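Local coordinates for glycosyl hydrolase family 2, TIM barrel domain protein (Parabacteroides merdae ATCC 43184, PDB 6DXU) that probably hydrolyses beta-glucuronides, as a glycoside hydrolase family 2 beta-glucuronidase from a bacterium of the human gut microbiome, at residues R32-L44 against P63-N75. Numbering follows the deposited sequence.
Sequences RLTNNWEYLKGDL and PIWQPVTLPHCFN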
loop_
_atom_site.group_PDB
_atom_site.type_symbol
_atom_site.label_atom_id
_atom_site.label_comp_id
_atom_site.label_asym_id
_atom_site.label_seq_id
_atom_site.Cartn_x
_atom_site.Cartn_y
_atom_site.Cartn_z
ATOM N N ARG D 32 -19.248 26.414 -19.830
ATOM C CA ARG D 32 -18.637 25.322 -20.573
ATOM C C ARG D 32 -17.200 25.694 -20.926
ATOM O O ARG D 32 -16.956 26.726 -21.552
ATOM C CB ARG D 32 -19.446 25.018 -21.827
ATOM C CG ARG D 32 -20.695 24.232 -21.530
ATOM C CD ARG D 32 -21.630 24.191 -22.749
ATOM N NE ARG D 32 -22.842 23.455 -22.419
ATOM C CZ ARG D 32 -23.856 23.281 -23.262
ATOM N NH1 ARG D 32 -23.794 23.794 -24.486
ATOM N NH2 ARG D 32 -24.925 22.599 -22.877
ATOM N N LEU D 33 -16.248 24.860 -20.525
ATOM C CA LEU D 33 -14.841 25.095 -20.845
ATOM C C LEU D 33 -14.554 24.446 -22.189
ATOM O O LEU D 33 -14.224 23.267 -22.273
ATOM C CB LEU D 33 -13.937 24.531 -19.752
ATOM C CG LEU D 33 -14.146 25.132 -18.373
ATOM C CD1 LEU D 33 -13.251 24.391 -17.354
ATOM C CD2 LEU D 33 -13.771 26.606 -18.433
ATOM N N THR D 34 -14.701 25.213 -23.262
ATOM C CA THR D 34 -14.514 24.636 -24.580
ATOM C C THR D 34 -13.255 25.105 -25.289
ATOM O O THR D 34 -12.688 24.334 -26.068
ATOM C CB THR D 34 -15.732 24.926 -25.466
ATOM O OG1 THR D 34 -15.888 26.336 -25.604
ATOM C CG2 THR D 34 -17.017 24.328 -24.820
ATOM N N ASN D 35 -12.780 26.316 -25.023
ATOM C CA ASN D 35 -11.690 26.900 -25.796
ATOM C C ASN D 35 -10.347 26.834 -25.063
ATOM O O ASN D 35 -10.281 26.700 -23.844
ATOM C CB ASN D 35 -12.018 28.351 -26.131
ATOM C CG ASN D 35 -13.227 28.466 -27.028
ATOM O OD1 ASN D 35 -13.291 27.818 -28.071
ATOM N ND2 ASN D 35 -14.193 29.274 -26.628
ATOM N N ASN D 36 -9.260 26.933 -25.840
ATOM C CA ASN D 36 -7.904 27.109 -25.288
ATOM C C ASN D 36 -7.430 25.871 -24.531
ATOM O O ASN D 36 -6.822 25.975 -23.461
ATOM C CB ASN D 36 -7.830 28.356 -24.401
ATOM C CG ASN D 36 -8.234 29.608 -25.166
ATOM O OD1 ASN D 36 -7.785 29.824 -26.293
ATOM N ND2 ASN D 36 -9.121 30.402 -24.590
ATOM N N TRP D 37 -7.713 24.698 -25.089
ATOM C CA TRP D 37 -7.204 23.436 -24.572
ATOM C C TRP D 37 -6.146 22.871 -25.508
ATOM O O TRP D 37 -6.163 23.130 -26.713
ATOM C CB TRP D 37 -8.331 22.414 -24.408
ATOM C CG TRP D 37 -9.237 22.699 -23.239
ATOM C CD1 TRP D 37 -10.363 23.467 -23.243
ATOM C CD2 TRP D 37 -9.110 22.174 -21.911
ATOM N NE1 TRP D 37 -10.933 23.477 -21.993
ATOM C CE2 TRP D 37 -10.190 22.682 -21.156
ATOM C CE3 TRP D 37 -8.182 21.336 -21.283
ATOM C CZ2 TRP D 37 -10.375 22.373 -19.807
ATOM C CZ3 TRP D 37 -8.361 21.028 -19.937
ATOM C CH2 TRP D 37 -9.446 21.543 -19.214
ATOM N N GLU D 38 -5.240 22.080 -24.944
ATOM C CA GLU D 38 -4.317 21.273 -25.726
ATOM C C GLU D 38 -4.409 19.819 -25.296
ATOM O O GLU D 38 -4.651 19.511 -24.124
ATOM C CB GLU D 38 -2.897 21.769 -25.575
ATOM C CG GLU D 38 -2.697 23.171 -26.115
ATOM C CD GLU D 38 -1.326 23.705 -25.762
ATOM O OE1 GLU D 38 -0.433 23.661 -26.631
ATOM O OE2 GLU D 38 -1.133 24.138 -24.602
ATOM N N TYR D 39 -4.168 18.926 -26.252
ATOM C CA TYR D 39 -4.349 17.495 -26.065
ATOM C C TYR D 39 -3.056 16.772 -26.417
ATOM O O TYR D 39 -2.426 17.082 -27.436
ATOM C CB TYR D 39 -5.483 16.980 -26.956
ATOM C CG TYR D 39 -5.478 15.482 -27.184
ATOM C CD1 TYR D 39 -5.664 14.608 -26.132
ATOM C CD2 TYR D 39 -5.319 14.947 -28.456
ATOM C CE1 TYR D 39 -5.662 13.239 -26.329
ATOM C CE2 TYR D 39 -5.330 13.577 -28.665
ATOM C CZ TYR D 39 -5.504 12.730 -27.586
ATOM O OH TYR D 39 -5.511 11.362 -27.747
ATOM N N LEU D 40 -2.674 15.799 -25.589
ATOM C CA LEU D 40 -1.527 14.941 -25.871
ATOM C C LEU D 40 -1.983 13.486 -25.826
ATOM O O LEU D 40 -2.449 13.007 -24.786
ATOM C CB LEU D 40 -0.394 15.165 -24.869
ATOM C CG LEU D 40 0.822 14.259 -25.111
ATOM C CD1 LEU D 40 1.554 14.720 -26.386
ATOM C CD2 LEU D 40 1.765 14.299 -23.942
ATOM N N LYS D 41 -1.854 12.784 -26.950
ATOM C CA LYS D 41 -2.068 11.345 -26.960
ATOM C C LYS D 41 -0.889 10.669 -26.268
ATOM O O LYS D 41 0.265 10.869 -26.656
ATOM C CB LYS D 41 -2.221 10.842 -28.393
ATOM C CG LYS D 41 -2.355 9.319 -28.536
ATOM C CD LYS D 41 -2.236 8.894 -30.014
ATOM C CE LYS D 41 -2.111 7.372 -30.217
ATOM N NZ LYS D 41 -0.804 6.794 -29.728
ATOM N N GLY D 42 -1.160 9.917 -25.221
ATOM C CA GLY D 42 -0.104 9.237 -24.496
ATOM C C GLY D 42 0.138 9.868 -23.136
ATOM O O GLY D 42 -0.402 10.918 -22.792
ATOM N N ASP D 43 0.993 9.214 -22.361
ATOM C CA ASP D 43 1.170 9.616 -20.976
ATOM C C ASP D 43 2.322 10.603 -20.820
ATOM O O ASP D 43 3.217 10.692 -21.659
ATOM C CB ASP D 43 1.416 8.385 -20.113
ATOM C CG ASP D 43 0.721 8.457 -18.767
ATOM O OD1 ASP D 43 0.130 9.505 -18.421
ATOM O OD2 ASP D 43 0.785 7.448 -18.031
ATOM N N LEU D 44 2.268 11.371 -19.737
ATOM C CA LEU D 44 3.394 12.167 -19.274
ATOM C C LEU D 44 4.170 11.373 -18.224
ATOM O O LEU D 44 3.662 10.414 -17.639
ATOM C CB LEU D 44 2.922 13.478 -18.657
ATOM C CG LEU D 44 2.163 14.394 -19.612
ATOM C CD1 LEU D 44 1.630 15.560 -18.817
ATOM C CD2 LEU D 44 3.117 14.850 -20.716
ATOM N N PRO D 63 6.974 16.387 -25.909
ATOM C CA PRO D 63 6.192 16.193 -27.134
ATOM C C PRO D 63 5.331 17.404 -27.473
ATOM O O PRO D 63 5.074 18.247 -26.611
ATOM C CB PRO D 63 5.321 14.975 -26.812
ATOM C CG PRO D 63 5.192 14.992 -25.337
ATOM C CD PRO D 63 6.505 15.522 -24.814
ATOM N N ILE D 64 4.930 17.498 -28.732
ATOM C CA ILE D 64 4.120 18.610 -29.212
ATOM C C ILE D 64 2.652 18.282 -28.964
ATOM O O ILE D 64 2.162 17.228 -29.384
ATOM C CB ILE D 64 4.391 18.869 -30.704
ATOM C CG1 ILE D 64 5.876 19.241 -30.901
ATOM C CG2 ILE D 64 3.450 19.976 -31.247
ATOM C CD1 ILE D 64 6.387 19.029 -32.312
ATOM N N TRP D 65 1.946 19.189 -28.298
ATOM C CA TRP D 65 0.536 18.997 -28.014
ATOM C C TRP D 65 -0.302 19.527 -29.173
ATOM O O TRP D 65 0.163 20.321 -29.991
ATOM C CB TRP D 65 0.155 19.716 -26.708
ATOM C CG TRP D 65 0.801 19.167 -25.456
ATOM C CD1 TRP D 65 2.143 19.023 -25.212
ATOM C CD2 TRP D 65 0.128 18.725 -24.265
ATOM N NE1 TRP D 65 2.340 18.503 -23.951
ATOM C CE2 TRP D 65 1.120 18.311 -23.352
ATOM C CE3 TRP D 65 -1.222 18.627 -23.890
ATOM C CZ2 TRP D 65 0.812 17.824 -22.082
ATOM C CZ3 TRP D 65 -1.530 18.138 -22.618
ATOM C CH2 TRP D 65 -0.515 17.733 -21.737
ATOM N N GLN D 66 -1.551 19.085 -29.250
ATOM C CA GLN D 66 -2.456 19.514 -30.320
ATOM C C GLN D 66 -3.509 20.449 -29.778
ATOM O O GLN D 66 -4.259 20.056 -28.844
ATOM C CB GLN D 66 -3.114 18.302 -30.964
ATOM C CG GLN D 66 -4.332 18.607 -31.789
ATOM C CD GLN D 66 -4.837 17.366 -32.481
ATOM O OE1 GLN D 66 -4.636 16.256 -31.983
ATOM N NE2 GLN D 66 -5.667 17.557 -33.511
ATOM N N PRO D 67 -3.670 21.642 -30.292
ATOM C CA PRO D 67 -4.766 22.494 -29.835
ATOM C C PRO D 67 -6.106 21.855 -30.184
ATOM O O PRO D 67 -6.284 21.356 -31.295
ATOM C CB PRO D 67 -4.567 23.807 -30.569
ATOM C CG PRO D 67 -3.596 23.472 -31.667
ATOM C CD PRO D 67 -2.789 22.321 -31.269
ATOM N N VAL D 68 -7.031 21.844 -29.216
ATOM C CA VAL D 68 -8.357 21.261 -29.409
ATOM C C VAL D 68 -9.412 22.163 -28.775
ATOM O O VAL D 68 -9.127 22.980 -27.898
ATOM C CB VAL D 68 -8.461 19.829 -28.820
ATOM C CG1 VAL D 68 -7.512 18.882 -29.534
ATOM C CG2 VAL D 68 -8.216 19.817 -27.304
ATOM N N THR D 69 -10.645 22.014 -29.255
ATOM C CA THR D 69 -11.835 22.600 -28.649
ATOM C C THR D 69 -12.621 21.470 -28.002
ATOM O O THR D 69 -12.869 20.451 -28.648
ATOM C CB THR D 69 -12.700 23.309 -29.712
ATOM O OG1 THR D 69 -11.931 24.347 -30.331
ATOM C CG2 THR D 69 -13.947 23.928 -29.091
ATOM N N LEU D 70 -13.048 21.657 -26.728
ATOM C CA LEU D 70 -13.826 20.596 -26.098
ATOM C C LEU D 70 -15.298 20.746 -26.466
ATOM O O LEU D 70 -15.757 21.845 -26.790
ATOM C CB LEU D 70 -13.661 20.641 -24.568
ATOM C CG LEU D 70 -12.271 20.449 -23.965
ATOM C CD1 LEU D 70 -12.385 20.327 -22.426
ATOM C CD2 LEU D 70 -11.603 19.235 -24.564
ATOM N N PRO D 71 -16.078 19.651 -26.449
ATOM C CA PRO D 71 -15.705 18.279 -26.093
ATOM C C PRO D 71 -14.817 17.620 -27.146
ATOM O O PRO D 71 -14.823 18.007 -28.315
ATOM C CB PRO D 71 -17.047 17.565 -25.976
ATOM C CG PRO D 71 -17.939 18.308 -26.914
ATOM C CD PRO D 71 -17.496 19.758 -26.832
ATOM N N HIS D 72 -14.045 16.640 -26.702
ATOM C CA HIS D 72 -13.016 16.015 -27.513
ATOM C C HIS D 72 -12.944 14.542 -27.174
ATOM O O HIS D 72 -13.058 14.163 -26.000
ATOM C CB HIS D 72 -11.652 16.657 -27.252
ATOM C CG HIS D 72 -10.517 15.965 -27.948
ATOM N ND1 HIS D 72 -9.746 14.995 -27.344
ATOM C CD2 HIS D 72 -10.027 16.109 -29.201
ATOM C CE1 HIS D 72 -8.817 14.586 -28.190
ATOM N NE2 HIS D 72 -8.974 15.236 -29.331
ATOM N N CYS D 73 -12.703 13.720 -28.193
ATOM C CA CYS D 73 -12.556 12.280 -28.018
ATOM C C CYS D 73 -11.247 11.824 -28.652
ATOM O O CYS D 73 -10.918 12.245 -29.774
ATOM C CB CYS D 73 -13.755 11.543 -28.634
ATOM S SG CYS D 73 -13.646 9.754 -28.473
ATOM N N PHE D 74 -10.495 10.976 -27.924
ATOM C CA PHE D 74 -9.239 10.436 -28.447
ATOM C C PHE D 74 -9.420 9.820 -29.824
ATOM O O PHE D 74 -8.479 9.787 -30.623
ATOM C CB PHE D 74 -8.678 9.316 -27.556
ATOM C CG PHE D 74 -8.270 9.721 -26.162
ATOM C CD1 PHE D 74 -8.244 11.041 -25.757
ATOM C CD2 PHE D 74 -7.854 8.737 -25.263
ATOM C CE1 PHE D 74 -7.843 11.374 -24.465
ATOM C CE2 PHE D 74 -7.437 9.063 -23.975
ATOM C CZ PHE D 74 -7.434 10.383 -23.580
ATOM N N ASN D 75 -10.610 9.286 -30.094
ATOM C CA ASN D 75 -10.847 8.338 -31.172
ATOM C C ASN D 75 -11.697 8.926 -32.288
ATOM O O ASN D 75 -12.342 8.175 -33.027
ATOM C CB ASN D 75 -11.520 7.101 -30.597
ATOM C CG ASN D 75 -10.774 6.565 -29.392
ATOM O OD1 ASN D 75 -11.233 6.679 -28.250
ATOM N ND2 ASN D 75 -9.611 5.992 -29.642
HETATM O O HOH W 1 -5.746 10.318 -30.331
#
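Tyr39 lays its ring against His72 and Phe74 where strand 37-41 pairs antiparallel with 66-68, an outermost strand, within this chain, of an antiparallel sheet in the family 2 sugar-binding domain. His72 brings its edge over one face of the tyrosine, CE1 lying 3.5 Å from Tyr39 CD2 with the ring planes 50° apart. Its ND1 is hydrogen-bonded to Tyr93 OH of strand 90-97, which should help hold the imidazole's orientation. Phe74 is slid to one side, its CE1 3.4 Å from Tyr39 CE1, and a water joins Tyr39 OH to Phe74 O. A chi1 of 161° sets the tyrosine's CG opposite its main-chain nitrogen and swings the ring toward His72 and Phe74. Replacing the tyrosine with alanine is likely to leave the His72 edge without the aromatic face it meets and the bridging water without its phenolic partner.

Before strand 66-68 begins, Trp65 packs its CB on Glu38 CB and lies across Leu40, whose CB sits 3.6 Å from the centroid of the indole's six-membered ring in a CH-pi contact. The methyls of Leu40 continue onto Pro63, and Lys94 makes a cation-pi contact with the indole. Between the two clusters, Tyr39 and Gln66 exchange backbone hydrogen bonds, and Val68 N reaches Trp37 O at 2.9 Å. Main-chain bonds thus set the strand register, while ring faces and apolar carbons, rather than direct side-chain hydrogen bonds between the segments, tie residues 63-65 and 70-74, on either side of strand 66-68, to strand 37-41.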